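Local structure of ForH (Streptomyces kaniharaensis, 6NKO) at residues G90-R95 against P110-V115; V115-Y120 against G141-L146. The protein probably takes part in the biosynthesis of formycin A, being related to the bifunctional purine enzyme PurH and containing an MGS-like domain. All coordinates share one frame; numbering follows the deposited sequence.

Contact 1. Residues G90-R95 against P110-V115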
# COMPACT_ATOMS: atom_id res chain seq x y z
N GLY A 90 -5.60 -0.36 11.55
CA GLY A 90 -5.87 -1.52 12.40
C GLY A 90 -5.94 -2.80 11.60
O GLY A 90 -5.47 -3.85 12.05
N GLY A 91 -6.51 -2.74 10.39
CA GLY A 91 -6.56 -3.91 9.54
C GLY A 91 -5.20 -4.41 9.11
O GLY A 91 -5.07 -5.58 8.71
N ILE A 92 -4.18 -3.57 9.19
CA ILE A 92 -2.82 -3.94 8.82
C ILE A 92 -2.00 -4.36 10.03
O ILE A 92 -1.24 -5.33 9.96
CB ILE A 92 -2.14 -2.77 8.08
CG1 ILE A 92 -2.84 -2.49 6.75
CG2 ILE A 92 -0.67 -3.05 7.85
CD1 ILE A 92 -2.58 -1.10 6.20
N LEU A 93 -2.15 -3.67 11.16
CA LEU A 93 -1.26 -3.86 12.30
C LEU A 93 -1.79 -4.85 13.33
O LEU A 93 -1.00 -5.33 14.15
CB LEU A 93 -1.00 -2.52 12.99
CG LEU A 93 -0.29 -1.45 12.16
CD1 LEU A 93 -0.28 -0.11 12.89
CD2 LEU A 93 1.12 -1.90 11.82
N ALA A 94 -3.08 -5.16 13.32
CA ALA A 94 -3.65 -6.00 14.36
C ALA A 94 -3.04 -7.40 14.33
O ALA A 94 -2.84 -7.98 13.27
CB ALA A 94 -5.17 -6.10 14.20
N ARG A 95 -2.74 -7.92 15.52
CA ARG A 95 -2.13 -9.23 15.66
C ARG A 95 -3.21 -10.31 15.62
O ARG A 95 -4.38 -10.04 15.34
CB ARG A 95 -1.32 -9.31 16.96
CG ARG A 95 0.11 -8.79 16.85
CD ARG A 95 0.14 -7.27 16.94
NE ARG A 95 1.27 -6.77 17.73
CZ ARG A 95 1.27 -6.69 19.06
NH1 ARG A 95 0.21 -7.07 19.76
NH2 ARG A 95 2.34 -6.22 19.70
N PRO A 110 -12.22 -5.37 9.17
CA PRO A 110 -11.69 -6.52 8.44
C PRO A 110 -10.18 -6.46 8.32
O PRO A 110 -9.56 -5.39 8.39
CB PRO A 110 -12.36 -6.40 7.07
CG PRO A 110 -12.59 -4.94 6.90
CD PRO A 110 -12.81 -4.36 8.28
N ARG A 111 -9.58 -7.63 8.13
CA ARG A 111 -8.15 -7.72 7.92
C ARG A 111 -7.81 -7.29 6.49
O ARG A 111 -8.52 -7.64 5.54
CB ARG A 111 -7.65 -9.14 8.18
CG ARG A 111 -6.36 -9.50 7.47
CD ARG A 111 -5.16 -8.82 8.13
NE ARG A 111 -4.74 -9.49 9.35
CZ ARG A 111 -4.17 -8.88 10.38
NH1 ARG A 111 -3.95 -7.57 10.33
NH2 ARG A 111 -3.81 -9.57 11.46
N ILE A 112 -6.74 -6.52 6.35
CA ILE A 112 -6.18 -6.17 5.05
C ILE A 112 -5.07 -7.17 4.76
O ILE A 112 -4.04 -7.18 5.44
CB ILE A 112 -5.68 -4.72 5.01
CG1 ILE A 112 -6.87 -3.75 4.97
CG2 ILE A 112 -4.78 -4.51 3.81
CD1 ILE A 112 -6.53 -2.34 5.40
N ASP A 113 -5.27 -8.02 3.75
CA ASP A 113 -4.34 -9.10 3.46
C ASP A 113 -3.19 -8.69 2.55
O ASP A 113 -2.17 -9.39 2.51
CB ASP A 113 -5.09 -10.28 2.83
CG ASP A 113 -6.32 -10.66 3.62
OD1 ASP A 113 -6.19 -11.42 4.60
OD2 ASP A 113 -7.43 -10.20 3.25
N LEU A 114 -3.33 -7.58 1.83
CA LEU A 114 -2.30 -7.17 0.88
C LEU A 114 -2.25 -5.65 0.80
O LEU A 114 -3.30 -5.00 0.68
CB LEU A 114 -2.57 -7.76 -0.51
CG LEU A 114 -1.48 -7.59 -1.57
CD1 LEU A 114 -1.29 -8.88 -2.36
CD2 LEU A 114 -1.79 -6.42 -2.50
N VAL A 115 -1.04 -5.11 0.85
CA VAL A 115 -0.81 -3.67 0.72
C VAL A 115 0.14 -3.46 -0.45
O VAL A 115 1.19 -4.11 -0.53
CB VAL A 115 -0.24 -3.06 2.01
CG1 VAL A 115 0.22 -1.63 1.76
CG2 VAL A 115 -1.27 -3.12 3.12

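Contact 2. Residues V115-Y120 against G141-L146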
# COMPACT_ATOMS: atom_id res chain seq x y z
N VAL A 115 -1.04 -5.11 0.85
CA VAL A 115 -0.81 -3.67 0.72
C VAL A 115 0.14 -3.46 -0.45
O VAL A 115 1.19 -4.11 -0.53
CB VAL A 115 -0.24 -3.06 2.01
CG1 VAL A 115 0.22 -1.63 1.76
CG2 VAL A 115 -1.27 -3.12 3.12
N CYS A 116 -0.23 -2.56 -1.35
CA CYS A 116 0.58 -2.19 -2.51
C CYS A 116 0.80 -0.68 -2.47
O CYS A 116 -0.16 0.09 -2.52
CB CYS A 116 -0.12 -2.60 -3.81
SG CYS A 116 1.00 -3.08 -5.12
N ASN A 117 2.07 -0.26 -2.38
CA ASN A 117 2.38 1.15 -2.21
C ASN A 117 3.61 1.53 -3.03
O ASN A 117 4.67 0.92 -2.88
CB ASN A 117 2.61 1.48 -0.73
CG ASN A 117 2.88 2.95 -0.49
OD1 ASN A 117 3.84 3.31 0.19
ND2 ASN A 117 2.03 3.81 -1.04
N ASN A 118 3.45 2.56 -3.87
CA ASN A 118 4.49 3.05 -4.77
C ASN A 118 4.66 4.55 -4.57
O ASN A 118 3.77 5.23 -4.07
CB ASN A 118 4.14 2.79 -6.25
CG ASN A 118 4.51 1.41 -6.70
OD1 ASN A 118 3.98 0.90 -7.69
ND2 ASN A 118 5.43 0.78 -5.98
N TYR A 119 5.81 5.07 -5.01
CA TYR A 119 6.11 6.49 -4.88
C TYR A 119 6.35 7.14 -6.24
O TYR A 119 6.84 6.50 -7.18
CB TYR A 119 7.33 6.71 -4.00
CG TYR A 119 7.30 5.86 -2.76
CD1 TYR A 119 6.19 5.86 -1.93
CD2 TYR A 119 8.38 5.05 -2.43
CE1 TYR A 119 6.15 5.07 -0.81
CE2 TYR A 119 8.35 4.26 -1.31
CZ TYR A 119 7.23 4.28 -0.50
OH TYR A 119 7.19 3.49 0.63
N TYR A 120 5.99 8.42 -6.32
CA TYR A 120 6.25 9.20 -7.52
C TYR A 120 7.75 9.41 -7.71
O TYR A 120 8.55 9.28 -6.78
CB TYR A 120 5.54 10.56 -7.43
CG TYR A 120 4.05 10.49 -7.60
CD1 TYR A 120 3.48 10.15 -8.82
CD2 TYR A 120 3.19 10.75 -6.53
CE1 TYR A 120 2.11 10.08 -8.98
CE2 TYR A 120 1.82 10.69 -6.69
CZ TYR A 120 1.29 10.35 -7.91
OH TYR A 120 -0.08 10.28 -8.07
N GLY A 141 0.85 8.60 4.34
CA GLY A 141 0.03 7.47 4.73
C GLY A 141 0.41 6.19 4.01
O GLY A 141 0.21 5.09 4.55
N GLY A 142 0.95 6.30 2.80
CA GLY A 142 1.35 5.15 2.02
C GLY A 142 2.40 4.30 2.71
O GLY A 142 2.16 3.13 3.02
N PRO A 143 3.58 4.87 2.94
CA PRO A 143 4.62 4.12 3.66
C PRO A 143 4.19 3.66 5.04
O PRO A 143 4.71 2.65 5.53
CB PRO A 143 5.80 5.10 3.74
CG PRO A 143 5.31 6.39 3.17
CD PRO A 143 4.12 6.10 2.33
N ALA A 144 3.26 4.36 5.69
CA ALA A 144 2.72 3.86 6.95
C ALA A 144 2.02 2.52 6.75
O ALA A 144 2.17 1.60 7.57
CB ALA A 144 1.77 4.88 7.58
N MET A 145 1.26 2.38 5.66
CA MET A 145 0.63 1.11 5.35
C MET A 145 1.66 0.06 4.95
O MET A 145 1.54 -1.11 5.34
CB MET A 145 -0.41 1.28 4.24
CG MET A 145 -1.59 2.18 4.58
SD MET A 145 -2.94 1.98 3.40
CE MET A 145 -2.30 2.89 2.00
N LEU A 146 2.67 0.45 4.17
CA LEU A 146 3.64 -0.52 3.66
C LEU A 146 4.59 -0.99 4.76
O LEU A 146 4.88 -2.18 4.87
CB LEU A 146 4.41 0.08 2.49
CG LEU A 146 5.55 -0.79 1.95
CD1 LEU A 146 4.98 -2.00 1.22
CD2 LEU A 146 6.46 0.01 1.03

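Contact 1. Residues G90-R95 against P110-V115
Arg-111 folds its side chain back onto the C-terminal end of helix 86-93, where the carbonyls of Gly-91 and, just past the helix, Ala-94 accept its guanidinium edge. Its CG lies anti to the backbone N (chi1 156°), and the bends at the next two torsions swing the group round to the helix end. NH2 reaches Ala-94 O at 2.6 Å in a nearly straight bond, with the oxygen almost exactly in the guanidinium plane. NH1 donates to Gly-91 O at 2.8 Å and adds a weak second bond to Ala-94 O. The backbone N of Ile-112, 3.0 Å from Gly-91 O, is the second donor to that oxygen; its bond is straight at the hydrogen (170°), though both donors stand above the carbonyl plane, on opposite faces. Ala-94 O has a further donor in ND2 of Asn-152, while Glu-96 lies near NH2 as a long, weak ion pair.

The lack of a side chain at Gly-91 lets the backbones come this close: Gly-91 CA is 3.5 Å from Pro-110 O, and a beta carbon there would run into that oxygen.

The apolar share falls to Ile-92, the end of whose side chain turns to the strand. Its CG1 meets CD1 of Ile-112 at 3.9 Å, the two side chains crossing obliquely, and its CD1 touches CG2 of Val-115 nearly at right angles. Ile-112 also packs on Leu-22 and Val-24 of the neighbouring strand 22-26, while Met-145 of helix 141-151 touches Ile-92 and Val-115.

The carbonyls of Gly-91 and Ala-94 at the helix end are thus supplied with donors by the chain leading into strand 114-117, and the positive guanidinium is likely to offset the partial negative charge there.

Contact 2. Residues V115-Y120 against G141-L146
Asn-117 lays its carboxamide roughly parallel over the Gly-142/Pro-143 peptide, at the start of the helix in a beta-alpha-beta unit made of strand 114-117, helix 141-151 and strand 157-159. Strand and helix segments run mostly antiparallel (141°), their axes 8.0 Å apart, as the helix packs on the parallel sheet of the MGS-like domain. With CG anti to the backbone N (chi1 -177°), the amide reaches to the helix: OD1 stands 3.1 Å above the carbonyl carbon of Gly-142, a close contact without a hydrogen bond, since the proline N has no hydrogen to give. Asn-117 CB packs 3.9 Å from CB of Leu-146. ND2 turns to Ala-26 O and Asp-139 OD2, and Asp-139 also accepts the N-H of Gly-142 through OD1. An alanine in place of Asn-117 would probably leave Ala-26 O and Asp-139 OD2 without this donor and open a gap over the peptide.

Two residues earlier in the strand, Val-115 sets CG1 against CB of Met-145 at 3.9 Å. Past the strand end, Tyr-119 sets CE1 beside CD of Pro-143, and its ring also stacks with Tyr-201 of helix 184-212. Tyr-119 OH lies 3.6 Å from Leu-146 CD2 and is hydrogen-bonded to Ser-198 OG.

The two contacts follow one another along the chain and lie about 14 Å apart between centres. Contact 1 brings the end of helix 86-93 to the approach of strand 114-117, after the intervening helix 98-107; contact 2 then takes that strand on to helix 141-151. Val-115 belongs to both, in a strand flanked in the parallel sheet by 22-26 and 157-159. The helices themselves also meet, with Ile-92 CD1 3.8 Å from Met-145 CB, which joins the partly buried contact 1 to the buried contact 2, near the chain's centre. Together they place helix 86-93 against the entry of strand 114-117 of the MGS-like domain, and helix 141-151 along it, with helix 184-212 joining in at contact 2.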